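Local coordinates for aldo-keto reductase 2E (Bombyx mori, PDB 3WCZ), which reduces 3-dehydroecdysone with NADPH as cosubstrate, an NADP-dependent activity that may take part in the regulation of molting, at residues F275-T278 and F279-A283; Y237-S240 and V241-L245; P191-A194 and H195-L199; V41-A44 and I45-G48. All blocks are in the same frame, centred on the assembly; numbering follows the deposited sequence.

How the contacts relate
From the N terminus, contact 4 comes first, at the end of helix 35-46, where the chain turns toward strand 51-53. Contact 3 runs along helix 190-198, between strands 178-182 and 202-206, and lies on the opposite side of the chain's centre, about 31 Å away between centres. Contact 2 then caps the start of helix 241-251, and contact 1 does the same for helix 279-286. Each joins residues three to five apart, at a helix start (contacts 1 and 2), within a helix (contact 3) or at its end (contact 4); all follow in series, none nesting or crossing. Only contacts 1 and 2 touch: Tyr237 OH lies 2.6 Å from Glu281 OE1, a probable hydrogen bond between the two caps.

Contact 1 (F275-T278 and F279-A283); sequences FQLT and FEEVA
Glu281 reaches back across the start of its helix, its side chain crossing that of Thr278 obliquely and leaving OE1 against the threonine backbone. Thr278 N donates to Glu281 OE1 at 2.9 Å in a nearly straight bond (171°), yet the donor stands above the carboxylate plane, 43° out of it. In return Glu281 N donates to Thr278 OG1 at 3.1 Å. That hydroxyl is put within reach by a chi1 of 64°, which sets OG1 between the threonine's own N and carbonyl carbon, facing the first turn; it also lies 3.2 Å from Glu281 CG. Thr278 CG2 comes alongside the carboxylate, 3.7 Å from Glu281 OE1. Leu277 meets the Glu281 chain at about a right angle, with CB 3.8 Å from Glu281 OE1, while on another side the same CB touches Val282 CG2 at 4.0 Å. Val282 N completes the first turn by donating to Thr278 O at 3.0 Å. The carboxylate has further partners that fix its rotation: Tyr237 bonds OE1 and Lys236 forms a salt bridge with OE2, which would be expected to stabilise its negative charge. Leu277 and Thr278 also rest on Tyr237, at the end of helix 228-237. Side chain and backbone thus exchange bonds in both directions between Thr278, the N-cap, and Glu281, the reciprocal pairing of a capping box opening helix 279-286.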
# COMPACT_ATOMS: atom_id res chain seq x y z
N PHE A 275 19.03 6.69 9.65
CA PHE A 275 18.59 7.69 10.62
C PHE A 275 17.25 7.28 11.15
O PHE A 275 16.61 6.38 10.61
CB PHE A 275 18.51 9.11 10.01
CG PHE A 275 17.27 9.39 9.20
CD1 PHE A 275 17.05 8.77 7.97
CD2 PHE A 275 16.34 10.31 9.65
CE1 PHE A 275 15.92 9.07 7.22
CE2 PHE A 275 15.25 10.63 8.89
CZ PHE A 275 15.04 10.01 7.68
N GLN A 276 16.79 7.96 12.18
CA GLN A 276 15.46 7.77 12.70
C GLN A 276 14.99 9.03 13.38
O GLN A 276 15.80 9.88 13.79
CB GLN A 276 15.40 6.63 13.73
CG GLN A 276 16.07 6.99 15.06
CD GLN A 276 16.50 5.77 15.83
OE1 GLN A 276 17.61 5.28 15.65
NE2 GLN A 276 15.60 5.25 16.66
N LEU A 277 13.69 9.22 13.45
CA LEU A 277 13.12 10.36 14.16
C LEU A 277 13.00 10.10 15.65
O LEU A 277 12.86 8.95 16.10
CB LEU A 277 11.75 10.69 13.59
CG LEU A 277 11.69 11.01 12.10
CD1 LEU A 277 10.33 11.50 11.69
CD2 LEU A 277 12.70 12.06 11.70
N THR A 278 13.02 11.15 16.44
CA THR A 278 12.83 11.00 17.87
C THR A 278 11.35 10.93 18.19
O THR A 278 10.49 11.28 17.36
CB THR A 278 13.39 12.16 18.64
OG1 THR A 278 12.66 13.33 18.29
CG2 THR A 278 14.85 12.38 18.34
N PHE A 279 11.01 10.52 19.41
CA PHE A 279 9.61 10.47 19.78
C PHE A 279 8.96 11.86 19.72
O PHE A 279 7.81 12.00 19.31
CB PHE A 279 9.41 9.78 21.16
CG PHE A 279 9.88 10.58 22.33
CD1 PHE A 279 9.00 11.44 22.99
CD2 PHE A 279 11.17 10.43 22.85
CE1 PHE A 279 9.41 12.17 24.10
CE2 PHE A 279 11.59 11.16 23.95
CZ PHE A 279 10.72 12.02 24.58
N GLU A 280 9.71 12.91 20.06
CA GLU A 280 9.15 14.25 20.02
C GLU A 280 8.88 14.69 18.56
O GLU A 280 7.92 15.40 18.27
CB GLU A 280 10.06 15.24 20.71
CG GLU A 280 9.99 15.19 22.24
CD GLU A 280 8.63 15.62 22.79
OE1 GLU A 280 7.98 16.50 22.17
OE2 GLU A 280 8.21 15.07 23.84
N GLU A 281 9.72 14.23 17.64
CA GLU A 281 9.57 14.57 16.22
C GLU A 281 8.38 13.84 15.61
O GLU A 281 7.60 14.43 14.87
CB GLU A 281 10.86 14.29 15.46
CG GLU A 281 11.97 15.25 15.87
CD GLU A 281 13.35 14.78 15.50
OE1 GLU A 281 13.57 13.64 15.07
OE2 GLU A 281 14.25 15.64 15.63
N VAL A 282 8.21 12.57 15.96
CA VAL A 282 7.03 11.84 15.53
C VAL A 282 5.78 12.52 16.08
O VAL A 282 4.79 12.69 15.37
CB VAL A 282 7.11 10.37 15.96
CG1 VAL A 282 5.79 9.62 15.69
CG2 VAL A 282 8.22 9.68 15.22
N ALA A 283 5.81 12.91 17.35
CA ALA A 283 4.67 13.61 17.94
C ALA A 283 4.39 14.93 17.22
O ALA A 283 3.23 15.30 17.00
CB ALA A 283 4.91 13.86 19.41

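Contact 2 (Y237-S240 and V241-L245); sequences YRKS and VGQIL
Ser240 and Gln243 are brought together by two torsions: chi1 of 70° turns Ser240 OG in over the first turn, toward Gln243 N, and chi1 of -67° sets Gln243 CG beside its backbone N, from where the extended chain runs back to the helix start. Ser240 N then donates to Gln243 OE1 at 2.8 Å, in the carbonyl plane and on a lone pair, with an N-H...O angle of 171°. The answering bond runs from Gln243 N to Ser240 OG at 3.1 Å, making a capping box with Ser240 as N-cap; a weak bond from Ser240 OG to Gln243 OE1 adds to it. Lys239 crosses the glutamine at about a right angle and lays CD 3.4 Å from Gln243 OE1, while its ammonium goes on to a salt bridge with Asp274. Ile244 N bonds Ser240 O at 3.0 Å, and Ile244 CD1 approaches Tyr237 CD2 at 4.1 Å. Gln243 NE2 bonds Gln268 O of helix 263-270, a residue of the NADP(+) site, and Gly242 comes to about 4 Å from the bound NADP, between nearest atoms. An alanine in place of Gln243 would be likely to leave Ser240 N without its acceptor and the Gln268 carbonyl without its donor. On the flank toward helix 228-237, Val241 packs on Leu230 and Ala234, and Ile244 on Leu233, joining the two helices that the short loop 238-240 connects.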
# COMPACT_ATOMS: atom_id res chain seq x y z
N TYR A 237 18.85 15.85 9.72
CA TYR A 237 19.28 14.51 9.38
C TYR A 237 19.99 14.41 8.04
O TYR A 237 20.42 13.33 7.64
CB TYR A 237 18.09 13.56 9.44
CG TYR A 237 17.55 13.42 10.83
CD1 TYR A 237 18.29 12.78 11.82
CD2 TYR A 237 16.31 13.92 11.17
CE1 TYR A 237 17.79 12.65 13.12
CE2 TYR A 237 15.81 13.80 12.47
CZ TYR A 237 16.55 13.14 13.43
OH TYR A 237 16.07 13.05 14.70
N ARG A 238 20.10 15.54 7.32
CA ARG A 238 20.70 15.55 5.98
C ARG A 238 19.93 14.65 5.03
O ARG A 238 20.50 13.86 4.28
CB ARG A 238 22.18 15.17 6.03
CG ARG A 238 22.99 16.12 6.87
CD ARG A 238 24.44 15.68 6.99
NE ARG A 238 24.56 14.43 7.73
CZ ARG A 238 25.59 13.61 7.64
NH1 ARG A 238 26.61 13.90 6.83
NH2 ARG A 238 25.61 12.49 8.35
N LYS A 239 18.62 14.79 5.07
CA LYS A 239 17.70 13.99 4.28
C LYS A 239 16.75 14.95 3.59
O LYS A 239 16.75 16.16 3.87
CB LYS A 239 16.96 13.01 5.19
CG LYS A 239 17.84 11.95 5.78
CD LYS A 239 18.08 10.86 4.75
CE LYS A 239 19.08 9.87 5.23
NZ LYS A 239 19.22 8.80 4.21
N SER A 240 15.99 14.45 2.62
CA SER A 240 14.99 15.27 1.98
C SER A 240 13.71 15.28 2.80
O SER A 240 13.51 14.42 3.64
CB SER A 240 14.70 14.77 0.59
OG SER A 240 14.00 13.53 0.68
N VAL A 241 12.80 16.21 2.53
CA VAL A 241 11.51 16.24 3.20
C VAL A 241 10.75 14.95 2.90
O VAL A 241 10.09 14.40 3.78
CB VAL A 241 10.67 17.50 2.82
CG1 VAL A 241 9.20 17.36 3.23
CG2 VAL A 241 11.28 18.74 3.45
N GLY A 242 10.85 14.45 1.68
CA GLY A 242 10.19 13.19 1.35
C GLY A 242 10.70 12.08 2.24
O GLY A 242 9.94 11.22 2.70
N GLN A 243 12.02 12.01 2.46
CA GLN A 243 12.58 10.98 3.31
C GLN A 243 12.12 11.12 4.76
O GLN A 243 11.93 10.11 5.45
CB GLN A 243 14.10 10.94 3.18
CG GLN A 243 14.55 10.50 1.81
CD GLN A 243 16.03 10.75 1.54
OE1 GLN A 243 16.58 11.80 1.89
NE2 GLN A 243 16.68 9.78 0.93
N ILE A 244 11.98 12.36 5.24
CA ILE A 244 11.45 12.57 6.57
C ILE A 244 10.03 12.02 6.70
O ILE A 244 9.70 11.33 7.67
CB ILE A 244 11.46 14.10 6.93
CG1 ILE A 244 12.88 14.68 6.95
CG2 ILE A 244 10.75 14.35 8.26
CD1 ILE A 244 13.82 14.00 7.91
N LEU A 245 9.20 12.31 5.70
CA LEU A 245 7.82 11.83 5.73
C LEU A 245 7.71 10.32 5.72
O LEU A 245 6.88 9.76 6.43
CB LEU A 245 7.07 12.40 4.53
CG LEU A 245 6.87 13.93 4.55
CD1 LEU A 245 6.30 14.43 3.25
CD2 LEU A 245 5.96 14.37 5.70

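Contact 3 (P191-A194 and H195-L199); sequences PLVA and HCQSL
Pro191 O accepts from His195 N at 2.9 Å, one of four successive i to i+4 bonds that join 191-194 to 195-198 in helix 190-198, the helix of a beta-alpha-beta unit of the TIM barrel between strands 178-182 and 202-206. Leu192 follows, its O bonded to Cys196 N; with CG anti to the backbone N (chi1 -179°), the leucine carries CD1 to within 4.0 Å of Cys196 SG. The two side chains lie on the inward face, where Leu192 rests on Ile181 and Cys196 on Asn179, both of strand 178-182. Val193 and Gln197 lie side by side and point the same way, and Val193 CG1 sits over the face of the Gln197 amide, 3.7 Å from Gln197 CD. Gln197 NE2 bonds the carbonyl of Arg252, and Val193 also touches Arg252 and Leu254. A glycine at Gln197 would probably uncover Val193 CG1 and leave the Arg252 carbonyl without this donor. Ala194 O takes Ser198 N at 2.9 Å. At the next residue, His195 O is gripped by two donors from the same face of its plane: Ser198 OG at 2.7 Å and Leu199 N at 3.3 Å.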
# COMPACT_ATOMS: atom_id res chain seq x y z
N PRO A 191 -5.62 5.90 16.15
CA PRO A 191 -6.34 4.81 16.81
C PRO A 191 -6.44 3.55 15.96
O PRO A 191 -6.29 2.47 16.50
CB PRO A 191 -7.71 5.43 17.12
CG PRO A 191 -7.41 6.92 17.24
CD PRO A 191 -6.38 7.16 16.20
N LEU A 192 -6.66 3.67 14.65
CA LEU A 192 -6.81 2.48 13.84
C LEU A 192 -5.48 1.75 13.72
O LEU A 192 -5.45 0.52 13.78
CB LEU A 192 -7.35 2.82 12.44
CG LEU A 192 -7.56 1.62 11.50
CD1 LEU A 192 -8.41 0.53 12.13
CD2 LEU A 192 -8.17 2.06 10.18
N VAL A 193 -4.39 2.48 13.56
CA VAL A 193 -3.08 1.84 13.53
C VAL A 193 -2.82 1.08 14.83
O VAL A 193 -2.40 -0.08 14.83
CB VAL A 193 -1.97 2.85 13.24
CG1 VAL A 193 -0.62 2.26 13.52
CG2 VAL A 193 -2.06 3.32 11.82
N ALA A 194 -3.08 1.73 15.96
CA ALA A 194 -2.88 1.09 17.25
C ALA A 194 -3.75 -0.17 17.38
O ALA A 194 -3.30 -1.20 17.88
CB ALA A 194 -3.17 2.06 18.39
N HIS A 195 -5.00 -0.09 16.94
CA HIS A 195 -5.90 -1.23 17.00
C HIS A 195 -5.33 -2.40 16.20
O HIS A 195 -5.26 -3.53 16.67
CB HIS A 195 -7.25 -0.77 16.46
CG HIS A 195 -8.33 -1.81 16.49
ND1 HIS A 195 -8.85 -2.31 17.67
CD2 HIS A 195 -9.01 -2.39 15.49
CE1 HIS A 195 -9.81 -3.17 17.37
NE2 HIS A 195 -9.93 -3.23 16.06
N CYS A 196 -4.95 -2.13 14.96
CA CYS A 196 -4.42 -3.20 14.13
C CYS A 196 -3.17 -3.80 14.74
O CYS A 196 -3.03 -5.03 14.83
CB CYS A 196 -4.14 -2.70 12.71
SG CYS A 196 -5.65 -2.30 11.78
N GLN A 197 -2.25 -2.95 15.17
CA GLN A 197 -1.00 -3.45 15.73
C GLN A 197 -1.25 -4.28 16.98
O GLN A 197 -0.58 -5.31 17.18
CB GLN A 197 -0.05 -2.30 15.98
CG GLN A 197 0.47 -1.70 14.66
CD GLN A 197 1.37 -0.50 14.86
OE1 GLN A 197 1.35 0.15 15.91
NE2 GLN A 197 2.16 -0.19 13.82
N SER A 198 -2.20 -3.86 17.79
CA SER A 198 -2.52 -4.63 19.00
C SER A 198 -2.99 -6.04 18.67
O SER A 198 -2.86 -6.96 19.51
CB SER A 198 -3.57 -3.94 19.86
OG SER A 198 -4.88 -4.07 19.32
N LEU A 199 -3.58 -6.23 17.49
CA LEU A 199 -4.09 -7.53 17.05
C LEU A 199 -3.07 -8.32 16.19
O LEU A 199 -3.41 -9.35 15.61
CB LEU A 199 -5.36 -7.30 16.24
CG LEU A 199 -6.55 -6.83 17.07
CD1 LEU A 199 -7.66 -6.31 16.19
CD2 LEU A 199 -7.06 -7.97 17.90

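Contact 4 (V41-A44 and I45-G48); sequences VYWA and IEAG
Glu46 OE1 sits at the edge of the Trp43 indole, near its plane, 3.6 Å from Trp43 CD1; carboxylate and ring planes are only 15° apart. Glu46 leaves its backbone with CG trans to N and runs on extended, which carries the carboxylate to the indole. Two waters fasten the pair. One donates to Trp43 O at 2.8 Å and to Glu46 OE1; the other lies in the ring plane, donates to Glu46 OE1 at 2.8 Å and accepts a weak bond from Trp43 NE1. Trp43 O also receives Ala47 N at 2.9 Å, so that carbonyl serves the helix and the water together. Farther round the helix, Val41 and Ile45 point the same way side by side, with Val41 CG1 4.0 Å from Ile45 CD1. The helix ends in a Schellman motif at Gly48, whose positive phi of 107° turns the chain toward strand 51-53 of the barrel; Gly48 N bonds Ile45 O at 3.0 Å. Beyond this shell, helix 263-270 backs the indole through Ile266 and Lys263, which binds NADP(+) and also touches Glu46. Val41 packs on Leu21 of strand 21-22 and on Ile68 of helix 61-73, while Tyr42 OH bonds Asn74 ND2.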
# COMPACT_ATOMS: atom_id res chain seq x y z
N VAL A 41 9.17 0.18 -11.94
CA VAL A 41 9.37 -1.11 -11.28
C VAL A 41 10.79 -1.61 -11.47
O VAL A 41 11.45 -2.05 -10.51
CB VAL A 41 8.33 -2.14 -11.77
CG1 VAL A 41 8.71 -3.57 -11.36
CG2 VAL A 41 6.98 -1.78 -11.20
N TYR A 42 11.28 -1.52 -12.70
CA TYR A 42 12.66 -1.91 -12.97
C TYR A 42 13.67 -1.09 -12.17
O TYR A 42 14.55 -1.62 -11.51
CB TYR A 42 12.96 -1.82 -14.46
CG TYR A 42 14.30 -2.40 -14.81
CD1 TYR A 42 14.42 -3.74 -15.14
CD2 TYR A 42 15.45 -1.62 -14.75
CE1 TYR A 42 15.65 -4.29 -15.43
CE2 TYR A 42 16.69 -2.16 -15.04
CZ TYR A 42 16.77 -3.50 -15.40
OH TYR A 42 17.99 -4.07 -15.69
N TRP A 43 13.53 0.24 -12.22
CA TRP A 43 14.43 1.10 -11.50
C TRP A 43 14.39 0.84 -9.98
O TRP A 43 15.41 0.90 -9.29
CB TRP A 43 14.07 2.56 -11.75
CG TRP A 43 14.63 3.13 -13.00
CD1 TRP A 43 15.74 2.71 -13.67
CD2 TRP A 43 14.13 4.29 -13.71
NE1 TRP A 43 15.98 3.54 -14.75
CE2 TRP A 43 15.01 4.51 -14.80
CE3 TRP A 43 13.04 5.14 -13.53
CZ2 TRP A 43 14.81 5.54 -15.71
CZ3 TRP A 43 12.86 6.18 -14.44
CH2 TRP A 43 13.74 6.37 -15.51
N ALA A 44 13.19 0.60 -9.45
CA ALA A 44 13.04 0.33 -8.03
C ALA A 44 13.80 -0.92 -7.65
O ALA A 44 14.58 -0.92 -6.70
CB ALA A 44 11.57 0.21 -7.65
N ILE A 45 13.60 -2.00 -8.39
CA ILE A 45 14.34 -3.22 -8.09
C ILE A 45 15.85 -3.00 -8.21
O ILE A 45 16.61 -3.46 -7.37
CB ILE A 45 13.85 -4.37 -8.99
CG1 ILE A 45 12.37 -4.68 -8.68
CG2 ILE A 45 14.72 -5.61 -8.82
CD1 ILE A 45 11.70 -5.61 -9.67
N GLU A 46 16.27 -2.26 -9.22
CA GLU A 46 17.67 -1.96 -9.41
C GLU A 46 18.22 -1.19 -8.21
O GLU A 46 19.37 -1.40 -7.79
CB GLU A 46 17.85 -1.17 -10.71
CG GLU A 46 19.31 -0.84 -11.01
CD GLU A 46 19.52 0.19 -12.11
OE1 GLU A 46 18.60 0.98 -12.40
OE2 GLU A 46 20.65 0.20 -12.68
N ALA A 47 17.41 -0.30 -7.65
CA ALA A 47 17.79 0.51 -6.48
C ALA A 47 17.66 -0.22 -5.16
O ALA A 47 17.92 0.35 -4.10
CB ALA A 47 16.96 1.79 -6.44
N GLY A 48 17.26 -1.49 -5.19
CA GLY A 48 17.15 -2.28 -3.97
C GLY A 48 15.77 -2.60 -3.44
O GLY A 48 15.64 -3.35 -2.48
O HOH W 1 17.51 2.46 -10.22
O HOH W 2 18.85 2.04 -14.99